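PDB 6SYN: peptidoglycan D,D-transpeptidase FtsI from Yersinia pestis, which probably cross-links the peptide stems of septal peptidoglycan during cell division, as a class B penicillin-binding protein with D,D-transpeptidase activity. Local coordinates for residues 410-413 / 414-418; 429-432 / 433-436; 53-56 / 57-60. All coordinates share one frame; numbering follows the deposited sequence. Where two conformers were deposited one is given.

Contacts 1 and 2 both belong to the transpeptidase domain and follow one another along the chain, their centres about 14 Å apart; the salt bridge from Glu417 to Arg435 ties them directly. Contact 1 is a largely buried helical turn whose valines and methionines face other helices. Contact 2 is a partly buried type II beta turn, held by one weak backbone bond, a bridging water and aliphatic contacts, and it leads into edge strand 437-446. Contact 3 lies in the N-terminal dimerisation-type domain, its centre about 67 Å from that of contact 1. It is again a helical turn, but an amphipathic one: a lysine-aspartate pair on its exposed side, tryptophan and leucine inward.

Contact 1. Residues 410-413 / 414-418; sequences RTVV and HMMES
The last turns of helix 406-416, in the transpeptidase domain, bring Thr411 against Met415 and Val412 against Met416, each pair one helical turn apart. Thr411 and Met415 lie side by side and point the same way; the threonine methyl CG2 comes 4.1 Å from the methionine methyl CE. Met415 runs extended beyond CG, which carries its CE as far as that methyl. Met416 instead bends at its last torsion (chi3 73°), and its sulfur SD sits 4.2 Å from CG1 of Val412 as the two side chains cross at a slant. Backbone bonds set this spacing: His414 N to Arg410 O at 2.7 Å, Met415 N to Thr411 O at 3.0 Å and Met416 N to Val412 O at 2.9 Å. Val413 O receives weak bonds from both Met416 N and Glu417 N, with 3-10 geometry at residues 417-418. The polar ends turn to partners beyond this turn: Thr411 OG1 to Glu270 and the carbonyl of Pro407, Arg410 to Glu406, Glu417 to Arg435. The apolar side chains lock the helix among three others, with Val412 and Met415 on helix 255-264, Met415 also on helix 297-303, and Val413 and Met416 against helix 370-381.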
# COMPACT_ATOMS: atom_id res chain seq x y z
N ARG A 410 -5.20 24.13 8.01
CA ARG A 410 -5.66 23.75 9.37
C ARG A 410 -7.18 23.87 9.43
O ARG A 410 -7.82 22.96 10.00
CB ARG A 410 -4.97 24.60 10.44
CG ARG A 410 -5.41 24.30 11.86
CD ARG A 410 -4.49 24.86 12.93
NE ARG A 410 -3.35 23.96 13.16
CZ ARG A 410 -2.06 24.29 13.06
NH1 ARG A 410 -1.69 25.53 12.76
NH2 ARG A 410 -1.13 23.37 13.27
N THR A 411 -7.73 24.94 8.84
CA THR A 411 -9.19 25.18 8.70
C THR A 411 -9.84 24.00 7.97
O THR A 411 -10.91 23.56 8.42
CB THR A 411 -9.48 26.51 7.99
OG1 THR A 411 -9.23 27.57 8.92
CG2 THR A 411 -10.90 26.63 7.49
N VAL A 412 -9.21 23.51 6.90
CA VAL A 412 -9.76 22.39 6.08
C VAL A 412 -9.54 21.06 6.82
O VAL A 412 -10.44 20.20 6.76
CB VAL A 412 -9.15 22.35 4.66
CG1 VAL A 412 -9.60 21.13 3.88
CG2 VAL A 412 -9.48 23.62 3.89
N VAL A 413 -8.41 20.90 7.50
CA VAL A 413 -8.21 19.73 8.40
C VAL A 413 -9.34 19.75 9.44
O VAL A 413 -9.97 18.69 9.62
CB VAL A 413 -6.80 19.70 9.04
CG1 VAL A 413 -6.68 18.60 10.09
CG2 VAL A 413 -5.71 19.53 8.00
N HIS A 414 -9.63 20.90 10.05
CA HIS A 414 -10.71 21.02 11.06
C HIS A 414 -12.06 20.64 10.43
O HIS A 414 -12.83 19.93 11.10
CB HIS A 414 -10.77 22.41 11.73
CG HIS A 414 -11.89 22.49 12.71
ND1 HIS A 414 -13.12 23.03 12.39
CD2 HIS A 414 -11.99 22.05 13.99
CE1 HIS A 414 -13.93 22.94 13.43
NE2 HIS A 414 -13.26 22.35 14.42
N MET A 415 -12.33 21.08 9.19
CA MET A 415 -13.52 20.68 8.39
C MET A 415 -13.58 19.15 8.25
O MET A 415 -14.70 18.59 8.32
CB MET A 415 -13.50 21.29 6.99
CG MET A 415 -14.03 22.70 6.93
SD MET A 415 -13.71 23.45 5.32
CE MET A 415 -14.22 25.13 5.64
N MET A 416 -12.43 18.50 8.06
CA MET A 416 -12.34 17.04 7.79
C MET A 416 -12.69 16.23 9.05
O MET A 416 -12.94 15.01 8.90
CB MET A 416 -10.95 16.66 7.28
CG MET A 416 -10.75 17.02 5.82
SD MET A 416 -9.01 17.27 5.40
CE MET A 416 -8.40 15.59 5.41
N GLU A 417 -12.74 16.86 10.24
CA GLU A 417 -13.13 16.22 11.52
C GLU A 417 -14.60 15.81 11.47
O GLU A 417 -15.00 14.88 12.19
CB GLU A 417 -12.93 17.17 12.70
CG GLU A 417 -11.48 17.53 12.92
CD GLU A 417 -11.12 17.91 14.34
OE1 GLU A 417 -10.40 18.90 14.51
OE2 GLU A 417 -11.55 17.22 15.27
N SER A 418 -15.37 16.53 10.64
CA SER A 418 -16.82 16.38 10.42
C SER A 418 -17.16 14.99 9.86
O SER A 418 -18.30 14.54 10.07
CB SER A 418 -17.29 17.46 9.50
OG SER A 418 -18.70 17.56 9.50

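Contact 2. Residues 429-432 / 433-436; sequences AAIK and GYRI
Ile431 and Tyr434 are the ends of a type II beta turn, with Lys432 and Gly433 at its corners, in the loop between helix 406-416 and strand 437-446 of the transpeptidase domain. The turn closes through a weak hydrogen bond, 3.3 Å from Tyr434 N to Ile431 O. The methyl CG2 of Ile431 meets CD2 of the Tyr434 ring at 3.8 Å, the two side chains slanting across each other. Ile436 was modelled in two conformers, and its contacts here hold for one of them (chi1 70°). In that conformer CG2 of Ile436 lies 4.2 Å from CG1 of Ile431, the other branch of that side chain, and the two isoleucines cross at about a right angle. Its CD1 lies 4.2 Å from CB of Ala429. The chain thus doubles back, its two arms running 151° apart. A water spans the gap between them, accepting from Ile431 N at 2.7 Å and donating to Tyr434 O at 3.1 Å. Gly433 occupies the third turn position with positive phi (92°), a conformation that glycine adopts readily. Farther out, helix 492-505 receives Ala429, Ile431 and Tyr434, while the backbone of Gly433 bonds to Asp511 near the modelled C-terminus. Arg435 takes no part in the turn's packing; its backbone bonds to Ala466. The tyrosine is fixed at its far end as well, where its OH hydrogen-bonds to the carbonyl oxygen O of Ile508.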
# COMPACT_ATOMS: atom_id res chain seq x y z
N ALA A 429 -14.82 5.05 11.36
CA ALA A 429 -13.36 5.25 11.57
C ALA A 429 -13.07 5.98 12.88
O ALA A 429 -11.89 6.12 13.21
CB ALA A 429 -12.79 6.03 10.41
N ALA A 430 -14.10 6.45 13.61
CA ALA A 430 -13.94 7.23 14.86
C ALA A 430 -13.13 6.41 15.86
O ALA A 430 -13.40 5.19 15.98
CB ALA A 430 -15.28 7.62 15.44
N ILE A 431 -12.17 7.06 16.53
CA ILE A 431 -11.25 6.45 17.53
C ILE A 431 -11.57 7.05 18.90
O ILE A 431 -11.62 8.29 19.00
CB ILE A 431 -9.78 6.72 17.15
CG1 ILE A 431 -9.53 6.36 15.68
CG2 ILE A 431 -8.83 6.02 18.10
CD1 ILE A 431 -8.10 6.01 15.38
N LYS A 432 -11.76 6.20 19.90
CA LYS A 432 -12.16 6.62 21.27
C LYS A 432 -11.01 7.42 21.89
O LYS A 432 -9.90 6.87 22.04
CB LYS A 432 -12.53 5.40 22.12
CG LYS A 432 -13.76 4.61 21.66
CD LYS A 432 -15.07 5.38 21.74
CE LYS A 432 -16.27 4.55 21.34
NZ LYS A 432 -16.73 3.65 22.43
N GLY A 433 -11.28 8.69 22.22
CA GLY A 433 -10.37 9.57 22.98
C GLY A 433 -9.46 10.38 22.09
O GLY A 433 -8.55 11.04 22.63
N TYR A 434 -9.68 10.35 20.77
CA TYR A 434 -8.86 11.07 19.76
C TYR A 434 -9.78 11.75 18.74
O TYR A 434 -10.85 11.18 18.41
CB TYR A 434 -7.93 10.12 19.01
CG TYR A 434 -6.80 9.53 19.83
CD1 TYR A 434 -5.59 10.19 19.98
CD2 TYR A 434 -6.93 8.28 20.43
CE1 TYR A 434 -4.55 9.64 20.71
CE2 TYR A 434 -5.90 7.72 21.16
CZ TYR A 434 -4.70 8.40 21.31
OH TYR A 434 -3.69 7.85 22.03
N ARG A 435 -9.36 12.92 18.25
CA ARG A 435 -9.96 13.66 17.11
C ARG A 435 -9.21 13.27 15.84
O ARG A 435 -7.96 13.19 15.89
CB ARG A 435 -9.83 15.17 17.31
CG ARG A 435 -10.35 15.69 18.64
CD ARG A 435 -9.76 17.04 18.97
NE ARG A 435 -9.92 18.01 17.89
CZ ARG A 435 -9.27 19.17 17.80
NH1 ARG A 435 -8.40 19.53 18.73
NH2 ARG A 435 -9.51 19.98 16.78
N ILE A 436 -9.93 13.07 14.73
CA ILE A 436 -9.33 12.62 13.43
C ILE A 436 -9.89 13.47 12.29
O ILE A 436 -11.06 13.88 12.36
CB ILE A 436 -9.53 11.11 13.18
CG1 ILE A 436 -10.98 10.74 12.88
CG2 ILE A 436 -8.97 10.29 14.33
CD1 ILE A 436 -11.17 9.29 12.50
O HOH W 1 -12.16 9.72 16.07

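Contact 3. Residues 53-56 / 57-60; sequences TRWK and ALSD
Lys56 and Asp60 form an i to i+4 salt bridge on the exposed side of helix 54-62, in the N-terminal dimerisation-type domain of the protein. Lys56 NZ sits 2.7 Å from Asp60 OD1, on that oxygen's syn lone pair, and makes a weak second bond of 3.1 Å to OD2, so NZ faces both carboxylate oxygens, closer to OD1. The lysine leaves the backbone with CG anti to N (chi1 -178°), then bends at chi2 and chi4, which brings its tip round to the aspartate one turn on. The main chain beneath is regular: Asp60 N bonds to Lys56 O and Ser59 N to Trp55 O, both at 3.0 Å and nearly straight (170° and 171°). Ahead of them, Leu58 N bonds to Arg54 O and Ala57 N to Thr53 O. Arg54 is held by Asp52 and the carbonyl of Leu99, Ser59 OG by the carbonyl of Ile64. The buried side packs on strand 104-113 through Trp55 and Leu58, both touching Ile104, and Leu58 also meets helices 66-74 and 90-97. Trp55 and Leu58 point the same way, with the leucine methyl CD2 at the indole edge, near the ring plane, 3.9 Å from CE3 of Trp55.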
# COMPACT_ATOMS: atom_id res chain seq x y z
N THR A 53 12.37 -48.03 -3.60
CA THR A 53 11.81 -47.77 -2.24
C THR A 53 12.55 -46.62 -1.55
O THR A 53 11.99 -46.07 -0.58
CB THR A 53 11.88 -49.05 -1.40
OG1 THR A 53 13.21 -49.56 -1.49
CG2 THR A 53 10.92 -50.13 -1.84
N ARG A 54 13.75 -46.27 -2.02
CA ARG A 54 14.55 -45.14 -1.48
C ARG A 54 13.83 -43.80 -1.72
O ARG A 54 14.01 -42.89 -0.89
CB ARG A 54 15.95 -45.14 -2.11
CG ARG A 54 16.83 -46.31 -1.68
CD ARG A 54 17.61 -46.91 -2.84
NE ARG A 54 18.74 -46.09 -3.24
CZ ARG A 54 19.17 -45.93 -4.50
NH1 ARG A 54 20.22 -45.16 -4.73
NH2 ARG A 54 18.55 -46.51 -5.51
N TRP A 55 13.06 -43.69 -2.81
CA TRP A 55 12.28 -42.48 -3.17
C TRP A 55 11.20 -42.21 -2.11
O TRP A 55 11.01 -41.04 -1.75
CB TRP A 55 11.64 -42.61 -4.56
CG TRP A 55 12.63 -42.60 -5.69
CD1 TRP A 55 12.87 -43.61 -6.58
CD2 TRP A 55 13.54 -41.54 -6.04
NE1 TRP A 55 13.85 -43.25 -7.46
CE2 TRP A 55 14.29 -41.99 -7.16
CE3 TRP A 55 13.81 -40.26 -5.53
CZ2 TRP A 55 15.26 -41.21 -7.77
CZ3 TRP A 55 14.78 -39.49 -6.14
CH2 TRP A 55 15.49 -39.95 -7.24
N LYS A 56 10.53 -43.26 -1.64
CA LYS A 56 9.48 -43.14 -0.59
C LYS A 56 10.16 -42.79 0.73
O LYS A 56 9.55 -42.06 1.54
CB LYS A 56 8.65 -44.43 -0.52
CG LYS A 56 7.49 -44.42 0.48
CD LYS A 56 6.33 -43.51 0.12
CE LYS A 56 5.12 -43.73 1.00
NZ LYS A 56 5.34 -43.28 2.39
N ALA A 57 11.39 -43.27 0.93
CA ALA A 57 12.22 -43.00 2.12
C ALA A 57 12.56 -41.51 2.17
O ALA A 57 12.54 -40.93 3.27
CB ALA A 57 13.45 -43.87 2.10
N LEU A 58 12.85 -40.91 1.01
CA LEU A 58 13.11 -39.46 0.84
C LEU A 58 11.83 -38.68 1.14
O LEU A 58 11.88 -37.78 1.99
CB LEU A 58 13.59 -39.23 -0.60
CG LEU A 58 13.72 -37.78 -1.07
CD1 LEU A 58 14.75 -37.01 -0.24
CD2 LEU A 58 14.09 -37.73 -2.54
N SER A 59 10.73 -39.03 0.47
CA SER A 59 9.40 -38.38 0.65
C SER A 59 9.10 -38.27 2.15
O SER A 59 8.91 -37.13 2.63
CB SER A 59 8.32 -39.11 -0.09
OG SER A 59 7.05 -38.91 0.54
N ASP A 60 9.09 -39.41 2.86
CA ASP A 60 8.73 -39.51 4.30
C ASP A 60 9.70 -38.67 5.15
O ASP A 60 9.23 -38.03 6.11
CB ASP A 60 8.73 -40.97 4.79
CG ASP A 60 7.67 -41.86 4.16
OD1 ASP A 60 6.55 -41.36 3.90
OD2 ASP A 60 7.97 -43.05 3.92